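Local coordinates for uncharacterized protein (Shewanella amazonensis, PDB 2QVP) that is uncharacterised but probably acts as a zinc-dependent metallocarboxypeptidase-like hydrolase of the peptidase M14 family, at residues T22-Q25 and R26-L30; L55-S58 and P59-A63; A141-A145 and E146-L150; F191-S194 and L195-A198. All coordinates share one frame; numbering follows the deposited sequence. Where two conformers were deposited one is given.

All four contacts are local, and they follow one another along the chain without touching. Interactions 1 and 3 are N-terminal helix caps whose centres lie about 24 Å apart; interaction 2 ends strand 51-57, and interaction 4 lies within helix 190-200. Strand 51-57 ties the first three together: it receives Y28 at P52, carries L55-Q57 into the turn of interaction 2 and packs L53 against E146 and L150. Interaction 4 sits on the other side of the chain's centre from interactions 1 and 3. Its R196 side chain is about 10 Å from that of E245, the predicted proton donor/acceptor, and its F191 side chain about 6 Å from a bound sulfate, probably from the crystallisation liquor.

Interaction 1. Residues T22-Q25 and R26-L30; sequences TDIQ and RFYSL
I24 and Y28, one helical turn apart, lie side by side and point the same way on the packed face of helix 24-38. CG1 of I24 meets CE2 of Y28 at 3.5 Å, and CD1 of I24 follows along the same side of the ring. With CG1 anti to the backbone N (chi1 -161°) and the chain extended beyond it, the isoleucine runs beside the ring instead of crossing it. P110, F113 and A114 of helix 110-115 close over I24, while the hydroxyl of Y28 is hydrogen-bonded to the carbonyl of P52. F27, also buried, meets W83 edge-to-face.

The other side of the turn is polar and looser. Exposed S29 folds OG back to the carbonyl O of Q25 at 2.9 Å, and S29 N reaches that oxygen from the opposite face of the carbonyl plane, so two donors grip one acceptor. The side chains of D23 and R26 touch through CG of the aspartate and CB of the arginine, 3.5 Å apart, but their charges do not pair: D23 OD2 and R26 NE stay 5.0 Å apart.

At the helix start, R26 N donates to D23 OD1 over 3.3 Å, arriving from above the carboxylate plane with a nearly straight N-H (164°). F27 N to the D23 carbonyl opens the helical bonding, and the R26 N to OD1 bond makes D23 an aspartate N-cap.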
# COMPACT_ATOMS: atom_id res chain seq x y z
N THR A 22 -4.88 12.81 10.39
CA THR A 22 -6.23 12.42 10.15
C THR A 22 -6.98 13.44 9.27
O THR A 22 -8.19 13.27 9.06
CB THR A 22 -6.96 12.30 11.50
OG1 THR A 22 -6.88 13.55 12.19
CG2 THR A 22 -6.37 11.18 12.37
N ASP A 23 -6.31 14.49 8.78
CA ASP A 23 -6.96 15.54 7.97
C ASP A 23 -7.28 15.00 6.56
O ASP A 23 -6.58 15.26 5.58
CB ASP A 23 -6.09 16.81 7.93
CG ASP A 23 -6.88 18.05 7.49
OD1 ASP A 23 -8.01 17.92 6.95
OD2 ASP A 23 -6.35 19.15 7.73
N ILE A 24 -8.40 14.27 6.51
CA ILE A 24 -8.85 13.60 5.29
C ILE A 24 -9.31 14.59 4.20
O ILE A 24 -9.13 14.30 3.01
CB ILE A 24 -9.94 12.52 5.59
CG1 ILE A 24 -10.04 11.54 4.41
CG2 ILE A 24 -11.27 13.18 5.97
CD1 ILE A 24 -10.96 10.34 4.64
N GLN A 25 -9.84 15.75 4.59
CA GLN A 25 -10.21 16.79 3.61
C GLN A 25 -8.97 17.33 2.90
O GLN A 25 -8.99 17.51 1.67
CB GLN A 25 -11.01 17.95 4.25
CG GLN A 25 -12.51 17.67 4.49
CD GLN A 25 -13.35 18.97 4.67
OE1 GLN A 25 -12.80 20.08 4.77
NE2 GLN A 25 -14.69 18.82 4.69
N ARG A 26 -7.92 17.61 3.67
CA ARG A 26 -6.63 18.04 3.15
C ARG A 26 -6.01 16.95 2.28
O ARG A 26 -5.42 17.26 1.24
CB ARG A 26 -5.64 18.43 4.28
CG ARG A 26 -4.20 18.81 3.79
CD ARG A 26 -4.18 20.02 2.86
NE ARG A 26 -4.58 21.23 3.59
CZ ARG A 26 -3.80 21.90 4.45
NH1 ARG A 26 -2.55 21.53 4.69
NH2 ARG A 26 -4.29 22.97 5.06
N PHE A 27 -6.09 15.70 2.75
CA PHE A 27 -5.61 14.55 2.00
C PHE A 27 -6.22 14.47 0.58
O PHE A 27 -5.49 14.42 -0.42
CB PHE A 27 -5.86 13.23 2.75
CG PHE A 27 -5.36 12.05 2.00
CD1 PHE A 27 -3.99 11.81 1.94
CD2 PHE A 27 -6.23 11.24 1.27
CE1 PHE A 27 -3.51 10.78 1.19
CE2 PHE A 27 -5.75 10.20 0.51
CZ PHE A 27 -4.39 9.97 0.47
N TYR A 28 -7.55 14.44 0.50
CA TYR A 28 -8.23 14.38 -0.78
C TYR A 28 -7.99 15.62 -1.62
O TYR A 28 -7.86 15.49 -2.81
CB TYR A 28 -9.73 14.15 -0.63
CG TYR A 28 -10.16 12.76 -0.21
CD1 TYR A 28 -9.81 11.65 -0.98
CD2 TYR A 28 -11.03 12.56 0.86
CE1 TYR A 28 -10.28 10.38 -0.66
CE2 TYR A 28 -11.49 11.30 1.19
CZ TYR A 28 -11.11 10.22 0.43
OH TYR A 28 -11.57 8.96 0.74
N SER A 29 -7.88 16.79 -1.01
CA SER A 29 -7.53 18.01 -1.77
C SER A 29 -6.17 17.90 -2.48
O SER A 29 -6.06 18.18 -3.69
CB SER A 29 -7.49 19.20 -0.84
OG SER A 29 -8.81 19.49 -0.45
N LEU A 30 -5.16 17.46 -1.73
CA LEU A 30 -3.82 17.33 -2.28
C LEU A 30 -3.70 16.17 -3.27
O LEU A 30 -2.93 16.26 -4.23
CB LEU A 30 -2.76 17.24 -1.17
CG LEU A 30 -2.72 18.44 -0.22
CD1 LEU A 30 -1.75 18.17 0.95
CD2 LEU A 30 -2.41 19.76 -0.93

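Interaction 2. Residues L55-S58 and P59-A63; sequences LLQS and PGQKA
After S58, still extended, the backbone leaves strand 51-57 through P59 and swings round at G60, whose positive phi (58°) favours glycine, so that the side chain of Q61 points back to the strand end. This is the start of the loop that joins strand 51-57 to strand 67-72 of the mixed sheet, a surface turn closed by a side-chain bond. Q61 sends its extended chain alongside S58, and its NE2 donates to S58 OG at 3.2 Å, nearly straight at 174°, with the acceptor lying in the amide plane. CG of Q61 also rests 3.3 Å from the S58 carbonyl O. The Q57 and Q61 side chains cross at about a right angle, CB of Q57 being 3.9 Å from NE2 of Q61.

S58 OG lies between its backbone N and carbonyl carbon (chi1 56°), where it also bonds to L102 N in the adjacent strand 101-105. That bond makes the serine a joint between sheet and turn. Shortening Q61 to an alanine would probably cost S58 OG its side-chain donor, leaving L102 and the water, and untie the loop from the strand end. One water completes the closure, 2.6 Å from S58 OG and donating to P59 O at 2.8 Å.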
# COMPACT_ATOMS: atom_id res chain seq x y z
N LEU A 55 -9.33 4.41 -7.25
CA LEU A 55 -8.29 3.71 -7.98
C LEU A 55 -7.77 4.76 -8.95
O LEU A 55 -8.51 5.22 -9.82
CB LEU A 55 -8.82 2.51 -8.75
CG LEU A 55 -7.70 1.79 -9.52
CD1 LEU A 55 -6.71 1.10 -8.52
CD2 LEU A 55 -8.31 0.85 -10.51
N LEU A 56 -6.51 5.16 -8.82
CA LEU A 56 -5.92 6.14 -9.70
C LEU A 56 -5.05 5.36 -10.66
O LEU A 56 -4.29 4.50 -10.21
CB LEU A 56 -5.07 7.15 -8.92
CG LEU A 56 -5.71 8.01 -7.83
CD1 LEU A 56 -4.72 9.03 -7.33
CD2 LEU A 56 -6.97 8.71 -8.32
N GLN A 57 -5.14 5.63 -11.96
CA GLN A 57 -4.34 4.93 -12.95
C GLN A 57 -3.61 5.93 -13.82
O GLN A 57 -4.19 6.95 -14.22
CB GLN A 57 -5.22 4.00 -13.80
CG GLN A 57 -5.83 2.89 -12.97
CD GLN A 57 -6.49 1.81 -13.78
OE1 GLN A 57 -7.50 2.06 -14.46
NE2 GLN A 57 -5.97 0.57 -13.66
N SER A 58 -2.35 5.64 -14.13
CA SER A 58 -1.58 6.51 -14.99
C SER A 58 -2.22 6.55 -16.40
O SER A 58 -2.90 5.59 -16.80
CB SER A 58 -0.12 6.08 -15.05
OG SER A 58 0.05 4.73 -15.47
N PRO A 59 -2.03 7.66 -17.12
CA PRO A 59 -2.59 7.82 -18.46
C PRO A 59 -1.89 7.03 -19.56
O PRO A 59 -0.68 6.80 -19.49
CB PRO A 59 -2.42 9.31 -18.73
CG PRO A 59 -1.25 9.71 -17.94
CD PRO A 59 -1.28 8.87 -16.70
N GLY A 60 -2.66 6.62 -20.56
CA GLY A 60 -2.15 5.94 -21.76
C GLY A 60 -1.41 4.66 -21.49
O GLY A 60 -0.29 4.48 -21.97
N GLN A 61 -2.04 3.77 -20.73
CA GLN A 61 -1.43 2.48 -20.37
C GLN A 61 -1.27 1.55 -21.61
O GLN A 61 -2.25 1.26 -22.30
CB GLN A 61 -2.17 1.83 -19.20
CG GLN A 61 -1.97 2.62 -17.90
CD GLN A 61 -2.55 1.94 -16.69
OE1 GLN A 61 -3.34 1.02 -16.83
NE2 GLN A 61 -2.12 2.36 -15.48
N LYS A 62 -0.03 1.12 -21.87
CA LYS A 62 0.33 0.32 -23.06
C LYS A 62 0.53 -1.16 -22.75
O LYS A 62 0.95 -1.53 -21.65
CB LYS A 62 1.60 0.89 -23.70
CG LYS A 62 1.50 2.34 -24.19
CD LYS A 62 2.75 2.76 -24.95
N ALA A 63 0.27 -1.99 -23.77
CA ALA A 63 0.29 -3.46 -23.68
C ALA A 63 1.55 -4.10 -23.11
O ALA A 63 1.44 -5.01 -22.27
CB ALA A 63 0.03 -4.05 -25.08
O HOH W 1 0.58 4.82 -18.01

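Interaction 3. Residues A141-A145 and E146-L150; sequences ADTSA and EGRIL
A local helix-start contact joins the end of loop 141-144 to the first turn of helix 145-152, where S144 is the N-cap residue. The evidence is the capping bond itself: G147 N donates to S144 OG over 3.0 Å, with an N-H angle of 163°. The hydroxyl sits between its own backbone N and carbonyl carbon (chi1 74°), which turns it toward the helix's first amides. S144 OG in turn donates to OE1 of E146, which uses its anti lone pair, at 3.1 Å. Accepting from one residue while donating to another fixes the rotation of this buried hydroxyl. E146 bends back at chi2 to present OE1, and N120 ND2 binds that same oxygen, so the carboxylate links the cap to a neighbouring loop.

Ahead of the cap, T143 packs its methyl against the helix turn: CG2 of T143 lies 3.6 Å from both G147 C and R148 N. A CB at G147 would run into that methyl, consistent with glycine at this position. The hydroxyl of T143 turns instead to G129 and G140. Regular helix bonding then takes over, R148 N meeting S144 O at 2.9 Å, nearly along the C=O axis.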
# COMPACT_ATOMS: atom_id res chain seq x y z
N ALA A 141 -17.04 -14.44 5.12
CA ALA A 141 -17.67 -14.03 6.39
C ALA A 141 -17.00 -12.84 7.05
O ALA A 141 -17.67 -12.00 7.61
CB ALA A 141 -17.75 -15.22 7.35
N ASP A 142 -15.68 -12.75 6.95
CA ASP A 142 -14.93 -11.64 7.58
C ASP A 142 -14.52 -10.48 6.64
O ASP A 142 -13.70 -9.66 7.04
CB ASP A 142 -13.70 -12.20 8.30
CG ASP A 142 -12.66 -12.82 7.36
OD1 ASP A 142 -12.99 -13.25 6.22
OD2 ASP A 142 -11.51 -12.90 7.81
N THR A 143 -15.06 -10.40 5.42
CA THR A 143 -14.66 -9.31 4.51
C THR A 143 -15.36 -8.03 4.96
O THR A 143 -16.52 -8.05 5.32
CB THR A 143 -14.94 -9.65 3.02
OG1 THR A 143 -14.41 -10.95 2.75
CG2 THR A 143 -14.30 -8.67 2.08
N SER A 144 -14.62 -6.93 5.01
CA SER A 144 -15.18 -5.63 5.36
C SER A 144 -15.88 -5.07 4.14
O SER A 144 -15.67 -5.56 3.01
CB SER A 144 -14.06 -4.68 5.71
OG SER A 144 -13.41 -4.30 4.51
N ALA A 145 -16.71 -4.04 4.36
CA ALA A 145 -17.39 -3.31 3.26
C ALA A 145 -16.43 -2.85 2.15
O ALA A 145 -16.75 -2.96 0.97
CB ALA A 145 -18.15 -2.10 3.81
N GLU A 146 -15.26 -2.37 2.54
CA GLU A 146 -14.23 -1.91 1.60
C GLU A 146 -13.66 -3.09 0.81
O GLU A 146 -13.42 -3.01 -0.40
CB GLU A 146 -13.10 -1.17 2.31
CG GLU A 146 -13.52 0.10 3.11
CD GLU A 146 -14.07 -0.15 4.49
OE1 GLU A 146 -13.96 -1.31 5.00
OE2 GLU A 146 -14.62 0.83 5.06
N GLY A 147 -13.43 -4.19 1.53
CA GLY A 147 -12.93 -5.40 0.94
C GLY A 147 -13.90 -5.89 -0.10
O GLY A 147 -13.46 -6.31 -1.16
N ARG A 148 -15.21 -5.80 0.19
CA ARG A 148 -16.23 -6.21 -0.77
C ARG A 148 -16.21 -5.28 -2.00
O ARG A 148 -16.36 -5.77 -3.14
CB ARG A 148 -17.61 -6.30 -0.10
CG ARG A 148 -17.68 -7.46 0.90
CD ARG A 148 -19.00 -7.54 1.66
NE ARG A 148 -18.96 -8.65 2.62
CZ ARG A 148 -19.33 -9.91 2.39
NH1 ARG A 148 -19.84 -10.31 1.23
NH2 ARG A 148 -19.21 -10.80 3.36
N ILE A 149 -16.00 -3.98 -1.79
CA ILE A 149 -15.87 -3.00 -2.91
C ILE A 149 -14.69 -3.37 -3.82
O ILE A 149 -14.85 -3.41 -5.05
CB ILE A 149 -15.73 -1.54 -2.41
CG1 ILE A 149 -17.08 -1.02 -1.95
CG2 ILE A 149 -15.09 -0.60 -3.53
CD1 ILE A 149 -17.00 0.27 -1.21
N LEU A 150 -13.53 -3.64 -3.22
CA LEU A 150 -12.35 -4.02 -4.01
C LEU A 150 -12.53 -5.37 -4.71
O LEU A 150 -12.09 -5.52 -5.86
CB LEU A 150 -11.06 -4.00 -3.16
CG LEU A 150 -10.29 -2.66 -3.11
CD1 LEU A 150 -11.18 -1.42 -3.07
CD2 LEU A 150 -9.29 -2.70 -1.95

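Interaction 4. Residues F191-S194 and L195-A198; sequences FSHS and LRDA
Two first torsions bring H193 and R196 together: the ring carbon CG of H193 stands anti to its carbonyl carbon (chi1 -60°), whereas CG of R196 lies between its backbone N and carbonyl carbon (chi1 80°). Bends at chi2 and chi3 then carry the guanidinium back along the helix. The setting is an i to i+3 pair on one side of helix 190-200, and the two side chains lie side by side, pointing the same way. Their flat groups are close to parallel, the planes 18° apart, and CD2 of H193 sits over one face of the guanidinium, 3.8 Å from R196 NH2. Between the side chains the closest approach is that of R196 NH1 to H193 CB, at 3.4 Å.

R196 NH1 also makes a weak hydrogen bond to the carbonyl O of H193, which already accepts from D197 N, and forms a salt bridge with D197 OD1 at 2.9 Å, although the hydrogen bond within that bridge is weak. The arginine therefore lies against histidine, carbonyl and carboxylate together, while its NE makes a weak bond to the carbonyl of S218. A leucine at R196 would probably leave the D197 carboxylate without its charged mate and the H193 ring without its flat neighbour, free to turn.

Toward helix 252-270 the contacts are apolar, with F191 packing on F266 and A198 on T265. S192 forms a polar flank, its OG bonding to E183 and T181. Beyond the salt bridge, a water donates to D197 OD2 at 3.1 Å.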
# COMPACT_ATOMS: atom_id res chain seq x y z
N PHE A 191 14.95 -8.12 -4.93
CA PHE A 191 13.66 -7.44 -4.75
C PHE A 191 13.33 -7.17 -3.28
O PHE A 191 13.06 -6.03 -2.90
CB PHE A 191 12.53 -8.23 -5.42
CG PHE A 191 11.17 -7.63 -5.20
CD1 PHE A 191 10.77 -6.52 -5.93
CD2 PHE A 191 10.30 -8.16 -4.26
CE1 PHE A 191 9.52 -5.96 -5.73
CE2 PHE A 191 9.09 -7.60 -4.05
CZ PHE A 191 8.68 -6.51 -4.79
N SER A 192 13.36 -8.23 -2.49
CA SER A 192 13.09 -8.15 -1.07
C SER A 192 14.12 -7.28 -0.35
O SER A 192 13.77 -6.41 0.45
CB SER A 192 13.11 -9.56 -0.46
OG SER A 192 12.09 -10.40 -0.97
N HIS A 193 15.39 -7.55 -0.63
CA HIS A 193 16.49 -6.82 0.02
C HIS A 193 16.50 -5.33 -0.31
O HIS A 193 16.80 -4.52 0.57
CB HIS A 193 17.85 -7.46 -0.28
CG HIS A 193 17.98 -8.88 0.18
ND1 HIS A 193 18.85 -9.78 -0.41
CD2 HIS A 193 17.30 -9.57 1.12
CE1 HIS A 193 18.73 -10.95 0.18
NE2 HIS A 193 17.79 -10.85 1.12
N SER A 194 16.16 -4.96 -1.55
CA SER A 194 16.17 -3.55 -1.95
C SER A 194 15.07 -2.75 -1.22
O SER A 194 15.32 -1.63 -0.78
CB SER A 194 16.08 -3.42 -3.47
OG SER A 194 17.21 -4.05 -4.08
N LEU A 195 13.88 -3.33 -1.12
CA LEU A 195 12.77 -2.68 -0.42
C LEU A 195 13.05 -2.57 1.06
O LEU A 195 12.76 -1.53 1.67
CB LEU A 195 11.43 -3.40 -0.67
CG LEU A 195 10.60 -2.81 -1.82
CD1 LEU A 195 9.96 -1.49 -1.38
CD2 LEU A 195 11.42 -2.62 -3.08
N ARG A 196 13.61 -3.61 1.66
CA ARG A 196 13.90 -3.52 3.08
C ARG A 196 15.06 -2.55 3.30
O ARG A 196 15.02 -1.80 4.28
CB ARG A 196 14.09 -4.89 3.71
CG ARG A 196 15.35 -5.57 3.56
CD ARG A 196 16.38 -5.19 4.58
NE ARG A 196 17.13 -6.39 4.83
CZ ARG A 196 18.06 -6.95 4.04
NH1 ARG A 196 18.47 -6.41 2.89
NH2 ARG A 196 18.61 -8.07 4.41
N ASP A 197 16.05 -2.54 2.40
CA ASP A 197 17.16 -1.56 2.47
C ASP A 197 16.63 -0.15 2.36
O ASP A 197 17.05 0.69 3.12
CB ASP A 197 18.25 -1.79 1.40
CG ASP A 197 19.17 -2.98 1.73
OD1 ASP A 197 19.05 -3.60 2.81
OD2 ASP A 197 20.03 -3.30 0.87
N ALA A 198 15.70 0.11 1.44
CA ALA A 198 15.10 1.43 1.28
C ALA A 198 14.53 1.96 2.59
O ALA A 198 14.78 3.11 2.94
CB ALA A 198 14.01 1.41 0.19
O HOH W 2 20.07 -3.99 -2.16